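Local coordinates for isochorismatase family protein family (Burkholderia thailandensis, PDB 3TXY) that is of unknown function but belongs to the isochorismatase family and may act as a hydrolase, at residues A[14-19]-A[43-48]; A[48-53]-A[99-104]; A[56-61]-A[93-98]; A[109-112]-A[116-119]. All coordinates share one frame; numbering follows the deposited sequence.

Strand 14-19 comes first in the chain and lies inside the parallel sheet. Contact 1 closes the loop from this strand to helix 35-51. Contact 2 opens at the end of that helix, sharing A48 with contact 1, and runs to the start of strand 102-106. Contact 3 is nested inside the loop of contact 2 and lays residues 93-98 over strand 56-61. Contact 4 follows in series and closes a short turn before helix 117-123. No two of the loops cross. Contacts 1, 2 and 3 gather helix 35-51, strands 14-19, 56-61 and 102-106 and the 93-98 loop. Contact 4 packs on strand 56-61 and also touches strands 14-19 and 102-106.

Contact 1. Residues A[14-19]-A[43-48]; sequences VALVAI and AELANA
L16 of strand 14-19 meets L45 and A46 of helix 35-51. Nearly all of the contact is made by one methyl, L16 CD2. It sits against the helix backbone, 3.5 Å from A46 N and 3.9 Å from L45 C. The two CB atoms flank the same methyl. L45 CB is 4.0 Å from L16 CD2, and A46 CB is 3.9 Å from it. The other branch does less: L16 CD1 reaches L45 CB only at 4.2 Å.

The leucine side chains cross at about a right angle. The first torsion of L16 puts CG opposite the backbone N (chi1 -172°), which carries the branched end out from the strand to the helix. L45 meets L16 mainly through CB and backbone, and L45 CD1 is 4.3 Å from L16 CD1. Its branched end packs on A186 and V189 of helix 186-194. The small A46 is consistent with the close approach of L16 CD2 to the backbone. The nearest CA atoms, those of L16 and A46, are 6.9 Å apart. No hydrogen bond crosses the contact, and the three touching residues are buried.

The position of L16 is set by the sheet. Its backbone bonds to P55 and I57, while A15 and V17 bond to strand 128-134. L16 also packs on V56, V130 and F49. Strand 14-19, helix 35-51 and strand 56-61 form a beta-alpha-beta unit of two adjacent parallel strands. The contact is where the helix rests on the first of them. Strand 128-134 lies on the other edge of strand 14-19, and helix 186-194 runs beside helix 35-51.

Contact 2. Residues A[48-53]-A[99-104]; sequences AFRARK and PLDVVV
A side-on salt bridge between R50 and D101 joins the last turn of helix 35-51 to the loop that leads into strand 102-106. Two nitrogens of the arginine each take one carboxylate oxygen. R50 NE donates to D101 OD1 at 3.0 Å, almost straight at 170°, and meets the syn lone pair of that oxygen. R50 NH2 donates to D101 OD2 at 2.9 Å and is more bent, at 156°. This second donor also comes from the syn side, but out of the carboxylate plane. The guanidinium and carboxylate planes are 29° apart. The extended R50 chain, from CG to NE, carries the guanidinium across from helix to loop.

D101 OD2 has a second partner, the backbone N of Q98. Two bonds thus grip this oxygen, and the carboxylate ties the loop to itself. Bonds to separate oxygens fix the carboxylate against the guanidinium, and the pairing probably steadies both charges at this partly exposed site.

The helix ends in a Schellman motif with K53 as the C-prime residue. R52 NH1 bonds back to A48 O at 2.8 Å. R50 and D101 both touch F58 of strand 56-61, which follows helix 35-51 and pairs with strand 102-106.

Contact 3. Residues A[56-61]-A[93-98]; sequences VIFVHT and PALGVQ
L95 and V97 hold the ring of F58 from the loop that precedes strand 102-106. Residues 93-95 form a short 3-10 segment, and L95 closes it. Its CG lies opposite the backbone N (chi1 -166°), which directs the branched end to the strand. L95 CD2 comes to 3.5 Å from F58 CD1, and L95 CG to 3.6 Å from F58 CE1. L95 and F58 run antiparallel alongside one another, and L95 CD2 meets the ring obliquely.

G96 follows with a positive phi and turns the chain between the two apolar residues. V97 then approaches F58 from the facing direction. Its CG2 lies over one face of the ring in a CH-pi contact, 3.8 Å from the centroid and 18° off the normal. The methyl is offset toward the rim, and V97 CG2 is 3.7 Å from F58 CD2. V97 CG1 adds a contact with F58 CD2 at 3.9 Å.

The Q98 side chain packs on R50. A18 of strand 14-19 also packs on F58, and L95 reaches L21. No hydrogen bond crosses between 56-61 and 93-98. Between these two segments the attraction is dispersion and the burial of apolar carbon, with V97 left partly exposed.

Contact 4. Residues A[109-112]-A[116-119]; sequences WGAF and DLDV
The ring of F112 is met on one face by L117 and at its edge by D118. L117 CD2 stands over the ring centre in a CH-pi contact, 3.9 Å from the centroid and only 9° off the normal. The same methyl touches A111 CB at 3.7 Å, roughly at right angles to its direction to the ring. The L117 torsion (chi1 178°) turns CG opposite the backbone N and brings the branch to this place. Nearer the backbone, L117 CB packs on A111 O at 3.4 Å.

D118 comes to the ring in its plane. D118 CB is 4.0 Å from F112 CD1. The carboxylate is tilted 50° from the ring and has its partners elsewhere: OD1 bonds to Y152 OH, and OD2 forms a salt bridge with R122.

A water links the two backbones. It donates to F112 O at 3.0 Å and accepts from D118 N at 3.0 Å, and so serves an amide in the first turn of helix 117-123. T115 OG1 bonds to A111 O and F112 O, which share its one proton, and accepts from L117 N. Earlier in the loop, G110 N bonds to E149 of the second subunit, whose Y148 meets W109.

The direct contact is mostly carbon; A111 O is its polar exception. Water, T115 and side chains serve the polar groups, consistent with a defined entry into the helix.

Contact 1. Residues A[14-19]-A[43-48]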
loop_
_atom_site.group_PDB
_atom_site.type_symbol
_atom_site.label_atom_id
_atom_site.label_comp_id
_atom_site.label_asym_id
_atom_site.label_seq_id
_atom_site.Cartn_x
_atom_site.Cartn_y
_atom_site.Cartn_z
ATOM N N VAL A 14 11.983 -9.825 -16.505
ATOM C CA VAL A 14 11.211 -10.164 -15.320
ATOM C C VAL A 14 12.108 -10.666 -14.182
ATOM O O VAL A 14 13.059 -11.389 -14.414
ATOM C CB VAL A 14 10.115 -11.224 -15.636
ATOM C CG1 VAL A 14 10.734 -12.557 -16.039
ATOM C CG2 VAL A 14 9.161 -11.391 -14.453
ATOM N N ALA A 15 11.770 -10.256 -12.964
ATOM C CA ALA A 15 12.410 -10.693 -11.733
ATOM C C ALA A 15 11.425 -11.374 -10.782
ATOM O O ALA A 15 10.225 -11.057 -10.760
ATOM C CB ALA A 15 13.064 -9.500 -11.036
ATOM N N LEU A 16 11.955 -12.323 -10.008
ATOM C CA LEU A 16 11.241 -12.976 -8.907
ATOM C C LEU A 16 11.587 -12.218 -7.626
ATOM O O LEU A 16 12.756 -12.015 -7.329
ATOM C CB LEU A 16 11.667 -14.446 -8.757
ATOM C CG LEU A 16 10.874 -15.311 -7.761
ATOM C CD1 LEU A 16 9.430 -15.542 -8.197
ATOM C CD2 LEU A 16 11.564 -16.662 -7.566
ATOM N N VAL A 17 10.567 -11.779 -6.888
ATOM C CA VAL A 17 10.755 -11.048 -5.634
ATOM C C VAL A 17 9.968 -11.775 -4.544
ATOM O O VAL A 17 8.752 -11.904 -4.646
ATOM C CB VAL A 17 10.263 -9.594 -5.748
ATOM C CG1 VAL A 17 10.415 -8.856 -4.409
ATOM C CG2 VAL A 17 11.034 -8.882 -6.856
ATOM N N ALA A 18 10.671 -12.268 -3.530
ATOM C CA ALA A 18 10.090 -13.130 -2.503
ATOM C C ALA A 18 10.157 -12.430 -1.158
ATOM O O ALA A 18 11.249 -12.044 -0.715
ATOM C CB ALA A 18 10.877 -14.442 -2.437
ATOM N N ILE A 19 9.006 -12.266 -0.501
ATOM C CA ILE A 19 8.920 -11.428 0.707
ATOM C C ILE A 19 8.926 -12.231 2.001
ATOM O O ILE A 19 8.046 -13.055 2.221
ATOM C CB ILE A 19 7.634 -10.569 0.702
ATOM C CG1 ILE A 19 7.490 -9.730 -0.580
ATOM C CG2 ILE A 19 7.619 -9.670 1.927
ATOM C CD1 ILE A 19 8.676 -8.827 -0.875
ATOM N N ALA A 43 11.177 -21.562 -4.080
ATOM C CA ALA A 43 12.417 -22.187 -4.529
ATOM C C ALA A 43 12.275 -22.767 -5.945
ATOM O O ALA A 43 13.152 -22.573 -6.783
ATOM C CB ALA A 43 12.865 -23.257 -3.545
ATOM N N GLU A 44 11.158 -23.435 -6.214
ATOM C CA GLU A 44 10.891 -24.009 -7.537
ATOM C C GLU A 44 10.864 -22.933 -8.597
ATOM O O GLU A 44 11.433 -23.088 -9.673
ATOM C CB GLU A 44 9.547 -24.749 -7.571
ATOM C CG GLU A 44 9.484 -26.066 -6.810
ATOM C CD GLU A 44 8.047 -26.571 -6.678
ATOM O OE1 GLU A 44 7.257 -26.391 -7.639
ATOM O OE2 GLU A 44 7.694 -27.113 -5.600
ATOM N N LEU A 45 10.173 -21.838 -8.312
ATOM C CA LEU A 45 10.179 -20.722 -9.248
ATOM C C LEU A 45 11.579 -20.113 -9.427
ATOM O O LEU A 45 11.976 -19.764 -10.539
ATOM C CB LEU A 45 9.185 -19.642 -8.791
ATOM C CG LEU A 45 7.717 -19.942 -9.072
ATOM C CD1 LEU A 45 6.855 -18.929 -8.334
ATOM C CD2 LEU A 45 7.460 -19.869 -10.574
ATOM N N ALA A 46 12.303 -19.965 -8.322
ATOM C CA ALA A 46 13.657 -19.422 -8.325
ATOM C C ALA A 46 14.532 -20.242 -9.268
ATOM O O ALA A 46 15.309 -19.697 -10.055
ATOM C CB ALA A 46 14.227 -19.454 -6.922
ATOM N N ASN A 47 14.378 -21.556 -9.217
ATOM C CA ASN A 47 15.139 -22.429 -10.137
ATOM C C ASN A 47 14.828 -22.102 -11.606
ATOM O O ASN A 47 15.731 -22.005 -12.432
ATOM C CB ASN A 47 14.857 -23.899 -9.851
ATOM C CG ASN A 47 15.422 -24.353 -8.520
ATOM O OD1 ASN A 47 16.270 -23.682 -7.920
ATOM N ND2 ASN A 47 14.932 -25.483 -8.032
ATOM N N ALA A 48 13.547 -21.887 -11.897
ATOM C CA ALA A 48 13.103 -21.529 -13.249
ATOM C C ALA A 48 13.650 -20.166 -13.702
ATOM O O ALA A 48 14.053 -20.009 -14.868
ATOM C CB ALA A 48 11.587 -21.556 -13.312
#

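Contact 2. Residues A[48-53]-A[99-104]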
loop_
_atom_site.group_PDB
_atom_site.type_symbol
_atom_site.label_atom_id
_atom_site.label_comp_id
_atom_site.label_asym_id
_atom_site.label_seq_id
_atom_site.Cartn_x
_atom_site.Cartn_y
_atom_site.Cartn_z
ATOM N N ALA A 48 13.547 -21.887 -11.897
ATOM C CA ALA A 48 13.103 -21.529 -13.249
ATOM C C ALA A 48 13.650 -20.166 -13.702
ATOM O O ALA A 48 14.053 -20.009 -14.868
ATOM C CB ALA A 48 11.587 -21.556 -13.312
ATOM N N PHE A 49 13.679 -19.196 -12.784
ATOM C CA PHE A 49 14.292 -17.895 -13.048
ATOM C C PHE A 49 15.804 -17.976 -13.278
ATOM O O PHE A 49 16.303 -17.478 -14.296
ATOM C CB PHE A 49 13.949 -16.902 -11.928
ATOM C CG PHE A 49 12.619 -16.221 -12.130
ATOM C CD1 PHE A 49 11.427 -16.919 -11.941
ATOM C CD2 PHE A 49 12.548 -14.895 -12.557
ATOM C CE1 PHE A 49 10.190 -16.294 -12.141
ATOM C CE2 PHE A 49 11.327 -14.283 -12.785
ATOM C CZ PHE A 49 10.149 -14.968 -12.562
ATOM N N ARG A 50 16.519 -18.652 -12.383
ATOM C CA ARG A 50 17.977 -18.739 -12.491
ATOM C C ARG A 50 18.407 -19.438 -13.779
ATOM O O ARG A 50 19.359 -18.992 -14.446
ATOM C CB ARG A 50 18.567 -19.430 -11.259
ATOM C CG ARG A 50 18.468 -18.590 -9.982
ATOM C CD ARG A 50 19.431 -19.106 -8.920
ATOM N NE ARG A 50 19.009 -18.771 -7.556
ATOM C CZ ARG A 50 18.153 -19.489 -6.825
ATOM N NH1 ARG A 50 17.574 -20.585 -7.314
ATOM N NH2 ARG A 50 17.851 -19.092 -5.598
ATOM N N ALA A 51 17.682 -20.501 -14.134
ATOM C CA ALA A 51 17.843 -21.204 -15.421
ATOM C C ALA A 51 17.835 -20.275 -16.632
ATOM O O ALA A 51 18.446 -20.589 -17.662
ATOM C CB ALA A 51 16.753 -22.266 -15.590
ATOM N N ARG A 52 17.134 -19.153 -16.517
ATOM C CA ARG A 52 16.981 -18.192 -17.616
ATOM C C ARG A 52 17.825 -16.935 -17.421
ATOM O O ARG A 52 17.671 -15.956 -18.161
ATOM C CB ARG A 52 15.503 -17.834 -17.794
ATOM C CG ARG A 52 14.689 -18.971 -18.385
ATOM C CD ARG A 52 13.193 -18.740 -18.245
ATOM N NE ARG A 52 12.400 -19.853 -18.773
ATOM C CZ ARG A 52 12.203 -21.026 -18.165
ATOM N NH1 ARG A 52 12.754 -21.306 -16.986
ATOM N NH2 ARG A 52 11.450 -21.944 -18.758
ATOM N N LYS A 53 18.731 -16.987 -16.443
ATOM C CA LYS A 53 19.563 -15.849 -16.058
ATOM C C LYS A 53 18.716 -14.623 -15.708
ATOM O O LYS A 53 19.094 -13.481 -16.010
ATOM C CB LYS A 53 20.616 -15.548 -17.144
ATOM C CG LYS A 53 21.531 -16.748 -17.420
ATOM C CD LYS A 53 22.596 -16.466 -18.471
ATOM C CE LYS A 53 22.009 -16.419 -19.881
ATOM N NZ LYS A 53 23.048 -16.052 -20.897
ATOM N N PRO A 99 24.641 -17.265 -2.902
ATOM C CA PRO A 99 25.485 -16.061 -2.786
ATOM C C PRO A 99 25.357 -14.990 -3.899
ATOM O O PRO A 99 25.662 -13.836 -3.630
ATOM C CB PRO A 99 26.907 -16.638 -2.726
ATOM C CG PRO A 99 26.731 -17.995 -2.124
ATOM C CD PRO A 99 25.399 -18.498 -2.616
ATOM N N LEU A 100 24.897 -15.343 -5.106
ATOM C CA LEU A 100 24.728 -14.346 -6.188
ATOM C C LEU A 100 23.293 -13.851 -6.357
ATOM O O LEU A 100 22.999 -13.050 -7.258
ATOM C CB LEU A 100 25.260 -14.884 -7.527
ATOM C CG LEU A 100 26.778 -15.058 -7.538
ATOM C CD1 LEU A 100 27.224 -15.826 -8.780
ATOM C CD2 LEU A 100 27.494 -13.715 -7.436
ATOM N N ASP A 101 22.411 -14.318 -5.481
ATOM C CA ASP A 101 21.052 -13.853 -5.446
ATOM C C ASP A 101 21.051 -12.471 -4.837
ATOM O O ASP A 101 21.944 -12.118 -4.076
ATOM C CB ASP A 101 20.192 -14.807 -4.621
ATOM C CG ASP A 101 19.949 -16.124 -5.335
ATOM O OD1 ASP A 101 20.007 -16.151 -6.589
ATOM O OD2 ASP A 101 19.693 -17.131 -4.643
ATOM N N VAL A 102 20.040 -11.693 -5.158
ATOM C CA VAL A 102 19.955 -10.359 -4.613
ATOM C C VAL A 102 19.264 -10.473 -3.278
ATOM O O VAL A 102 18.208 -11.066 -3.206
ATOM C CB VAL A 102 19.170 -9.459 -5.553
ATOM C CG1 VAL A 102 19.097 -8.034 -4.996
ATOM C CG2 VAL A 102 19.821 -9.484 -6.925
ATOM N N VAL A 103 19.895 -9.955 -2.222
ATOM C CA VAL A 103 19.285 -9.917 -0.880
ATOM C C VAL A 103 18.947 -8.467 -0.518
ATOM O O VAL A 103 19.825 -7.605 -0.512
ATOM C CB VAL A 103 20.204 -10.544 0.205
ATOM C CG1 VAL A 103 19.634 -10.303 1.610
ATOM C CG2 VAL A 103 20.378 -12.036 -0.039
ATOM N N VAL A 104 17.669 -8.217 -0.245
ATOM C CA VAL A 104 17.169 -6.892 0.133
ATOM C C VAL A 104 16.706 -6.954 1.569
ATOM O O VAL A 104 15.951 -7.859 1.936
ATOM C CB VAL A 104 15.991 -6.477 -0.756
ATOM C CG1 VAL A 104 15.316 -5.200 -0.208
ATOM C CG2 VAL A 104 16.459 -6.333 -2.203
#

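Contact 3. Residues A[56-61]-A[93-98]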
loop_
_atom_site.group_PDB
_atom_site.type_symbol
_atom_site.label_atom_id
_atom_site.label_comp_id
_atom_site.label_asym_id
_atom_site.label_seq_id
_atom_site.Cartn_x
_atom_site.Cartn_y
_atom_site.Cartn_z
ATOM N N VAL A 56 16.748 -13.178 -9.108
ATOM C CA VAL A 56 15.948 -13.621 -7.973
ATOM C C VAL A 56 16.297 -12.746 -6.766
ATOM O O VAL A 56 17.460 -12.627 -6.390
ATOM C CB VAL A 56 16.191 -15.102 -7.645
ATOM C CG1 VAL A 56 15.353 -15.505 -6.423
ATOM C CG2 VAL A 56 15.856 -15.947 -8.873
ATOM N N ILE A 57 15.269 -12.128 -6.192
ATOM C CA ILE A 57 15.457 -11.125 -5.176
ATOM C C ILE A 57 14.739 -11.577 -3.938
ATOM O O ILE A 57 13.514 -11.725 -3.940
ATOM C CB ILE A 57 14.918 -9.750 -5.600
ATOM C CG1 ILE A 57 15.573 -9.311 -6.916
ATOM C CG2 ILE A 57 15.185 -8.751 -4.487
ATOM C CD1 ILE A 57 14.990 -8.033 -7.473
ATOM N N PHE A 58 15.524 -11.859 -2.904
ATOM C CA PHE A 58 14.990 -12.310 -1.644
ATOM C C PHE A 58 15.009 -11.198 -0.625
ATOM O O PHE A 58 16.077 -10.644 -0.303
ATOM C CB PHE A 58 15.786 -13.484 -1.101
ATOM C CG PHE A 58 15.686 -14.732 -1.935
ATOM C CD1 PHE A 58 14.508 -15.461 -1.975
ATOM C CD2 PHE A 58 16.772 -15.190 -2.659
ATOM C CE1 PHE A 58 14.417 -16.630 -2.727
ATOM C CE2 PHE A 58 16.688 -16.349 -3.398
ATOM C CZ PHE A 58 15.499 -17.065 -3.445
ATOM N N VAL A 59 13.819 -10.913 -0.096
ATOM C CA VAL A 59 13.612 -9.824 0.836
ATOM C C VAL A 59 13.416 -10.378 2.254
ATOM O O VAL A 59 12.633 -11.304 2.472
ATOM C CB VAL A 59 12.369 -9.001 0.435
ATOM C CG1 VAL A 59 12.073 -7.900 1.450
ATOM C CG2 VAL A 59 12.524 -8.418 -0.968
ATOM N N HIS A 60 14.086 -9.787 3.226
ATOM C CA HIS A 60 13.829 -10.127 4.613
ATOM C C HIS A 60 13.755 -8.868 5.417
ATOM O O HIS A 60 14.227 -7.821 4.985
ATOM C CB HIS A 60 14.866 -11.117 5.174
ATOM C CG HIS A 60 16.243 -10.551 5.306
ATOM N ND1 HIS A 60 17.024 -10.811 6.371
ATOM C CD2 HIS A 60 16.983 -9.725 4.472
ATOM C CE1 HIS A 60 18.198 -10.173 6.232
ATOM N NE2 HIS A 60 18.180 -9.514 5.077
ATOM N N THR A 61 13.120 -8.982 6.576
ATOM C CA THR A 61 12.942 -7.890 7.514
ATOM C C THR A 61 13.905 -8.065 8.672
ATOM O O THR A 61 14.027 -9.152 9.251
ATOM C CB THR A 61 11.514 -7.886 8.063
ATOM O OG1 THR A 61 10.603 -7.823 6.966
ATOM C CG2 THR A 61 11.270 -6.716 9.022
ATOM N N PRO A 93 16.296 -22.169 5.547
ATOM C CA PRO A 93 17.256 -22.993 4.779
ATOM C C PRO A 93 16.676 -23.622 3.499
ATOM O O PRO A 93 17.371 -23.694 2.486
ATOM C CB PRO A 93 17.678 -24.074 5.776
ATOM C CG PRO A 93 17.450 -23.465 7.121
ATOM C CD PRO A 93 16.290 -22.510 6.978
ATOM N N ALA A 94 15.410 -24.043 3.520
ATOM C CA ALA A 94 14.811 -24.666 2.337
ATOM C C ALA A 94 14.604 -23.692 1.184
ATOM O O ALA A 94 14.312 -24.112 0.074
ATOM C CB ALA A 94 13.498 -25.363 2.689
ATOM N N LEU A 95 14.764 -22.393 1.434
ATOM C CA LEU A 95 14.610 -21.393 0.368
ATOM C C LEU A 95 15.745 -21.429 -0.649
ATOM O O LEU A 95 15.574 -20.980 -1.768
ATOM C CB LEU A 95 14.503 -19.992 0.974
ATOM C CG LEU A 95 14.014 -18.870 0.062
ATOM C CD1 LEU A 95 12.594 -19.133 -0.425
ATOM C CD2 LEU A 95 14.082 -17.555 0.839
ATOM N N GLY A 96 16.899 -21.966 -0.255
ATOM C CA GLY A 96 18.046 -22.109 -1.142
ATOM C C GLY A 96 18.664 -20.814 -1.623
ATOM O O GLY A 96 19.076 -20.716 -2.787
ATOM N N VAL A 97 18.704 -19.806 -0.755
ATOM C CA VAL A 97 19.279 -18.509 -1.125
ATOM C C VAL A 97 20.764 -18.690 -1.491
ATOM O O VAL A 97 21.540 -19.230 -0.689
ATOM C CB VAL A 97 19.114 -17.452 -0.006
ATOM C CG1 VAL A 97 19.809 -16.156 -0.411
ATOM C CG2 VAL A 97 17.630 -17.184 0.280
ATOM N N GLN A 98 21.131 -18.256 -2.702
ATOM C CA GLN A 98 22.486 -18.439 -3.232
ATOM C C GLN A 98 23.305 -17.151 -3.055
ATOM O O GLN A 98 22.745 -16.064 -3.055
ATOM C CB GLN A 98 22.440 -18.789 -4.717
ATOM C CG GLN A 98 21.480 -19.897 -5.115
ATOM C CD GLN A 98 21.706 -20.352 -6.547
ATOM O OE1 GLN A 98 22.548 -19.790 -7.251
ATOM N NE2 GLN A 98 20.982 -21.381 -6.982
#

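Contact 4. Residues A[109-112]-A[116-119]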
loop_
_atom_site.group_PDB
_atom_site.type_symbol
_atom_site.label_atom_id
_atom_site.label_comp_id
_atom_site.label_asym_id
_atom_site.label_seq_id
_atom_site.Cartn_x
_atom_site.Cartn_y
_atom_site.Cartn_z
ATOM N N TRP A 109 6.736 -3.047 6.434
ATOM C CA TRP A 109 5.940 -3.974 5.626
ATOM C C TRP A 109 6.461 -4.127 4.236
ATOM O O TRP A 109 6.923 -5.212 3.854
ATOM C CB TRP A 109 4.482 -3.550 5.552
ATOM C CG TRP A 109 3.724 -3.585 6.853
ATOM C CD1 TRP A 109 4.197 -3.878 8.127
ATOM C CD2 TRP A 109 2.324 -3.205 7.046
ATOM N NE1 TRP A 109 3.191 -3.759 9.058
ATOM C CE2 TRP A 109 2.048 -3.346 8.475
ATOM C CE3 TRP A 109 1.311 -2.799 6.205
ATOM C CZ2 TRP A 109 0.797 -3.089 9.006
ATOM C CZ3 TRP A 109 0.061 -2.535 6.746
ATOM C CH2 TRP A 109 -0.193 -2.685 8.113
ATOM N N GLY A 110 6.405 -3.040 3.472
ATOM C CA GLY A 110 6.747 -3.074 2.069
ATOM C C GLY A 110 8.233 -3.084 1.818
ATOM O O GLY A 110 9.024 -2.608 2.645
ATOM N N ALA A 111 8.610 -3.608 0.650
ATOM C CA ALA A 111 10.014 -3.863 0.342
ATOM C C ALA A 111 10.765 -2.745 -0.370
ATOM O O ALA A 111 11.921 -2.947 -0.743
ATOM C CB ALA A 111 10.158 -5.169 -0.449
ATOM N N PHE A 112 10.143 -1.579 -0.554
ATOM C CA PHE A 112 10.817 -0.452 -1.197
ATOM C C PHE A 112 11.402 0.569 -0.221
ATOM O O PHE A 112 12.547 1.011 -0.389
ATOM C CB PHE A 112 9.854 0.244 -2.133
ATOM C CG PHE A 112 9.557 -0.525 -3.385
ATOM C CD1 PHE A 112 10.394 -0.429 -4.480
ATOM C CD2 PHE A 112 8.409 -1.307 -3.492
ATOM C CE1 PHE A 112 10.115 -1.094 -5.655
ATOM C CE2 PHE A 112 8.121 -1.975 -4.661
ATOM C CZ PHE A 112 8.982 -1.884 -5.742
ATOM N N ASP A 116 17.211 -1.036 -1.329
ATOM C CA ASP A 116 17.727 -0.953 -2.691
ATOM C C ASP A 116 16.921 -1.744 -3.716
ATOM O O ASP A 116 17.423 -2.025 -4.795
ATOM C CB ASP A 116 19.218 -1.354 -2.758
ATOM C CG ASP A 116 19.492 -2.811 -2.386
ATOM O OD1 ASP A 116 18.621 -3.488 -1.745
ATOM O OD2 ASP A 116 20.620 -3.277 -2.725
ATOM N N LEU A 117 15.677 -2.106 -3.409
ATOM C CA LEU A 117 14.895 -2.915 -4.347
ATOM C C LEU A 117 14.711 -2.208 -5.701
ATOM O O LEU A 117 14.984 -2.780 -6.749
ATOM C CB LEU A 117 13.535 -3.289 -3.755
ATOM C CG LEU A 117 12.587 -4.106 -4.658
ATOM C CD1 LEU A 117 13.239 -5.403 -5.120
ATOM C CD2 LEU A 117 11.307 -4.401 -3.901
ATOM N N ASP A 118 14.258 -0.973 -5.681
ATOM C CA ASP A 118 14.034 -0.279 -6.943
ATOM C C ASP A 118 15.352 -0.096 -7.710
ATOM O O ASP A 118 15.414 -0.297 -8.923
ATOM C CB ASP A 118 13.335 1.041 -6.729
ATOM C CG ASP A 118 12.901 1.661 -8.023
ATOM O OD1 ASP A 118 11.987 1.099 -8.671
ATOM O OD2 ASP A 118 13.531 2.673 -8.417
ATOM N N VAL A 119 16.405 0.296 -6.997
ATOM C CA VAL A 119 17.741 0.384 -7.599
ATOM C C VAL A 119 18.150 -0.941 -8.308
ATOM O O VAL A 119 18.672 -0.946 -9.441
ATOM C CB VAL A 119 18.796 0.799 -6.535
ATOM C CG1 VAL A 119 20.210 0.368 -6.960
ATOM C CG2 VAL A 119 18.739 2.302 -6.292
HETATM O O HOH W 1 13.572 0.460 -3.151
#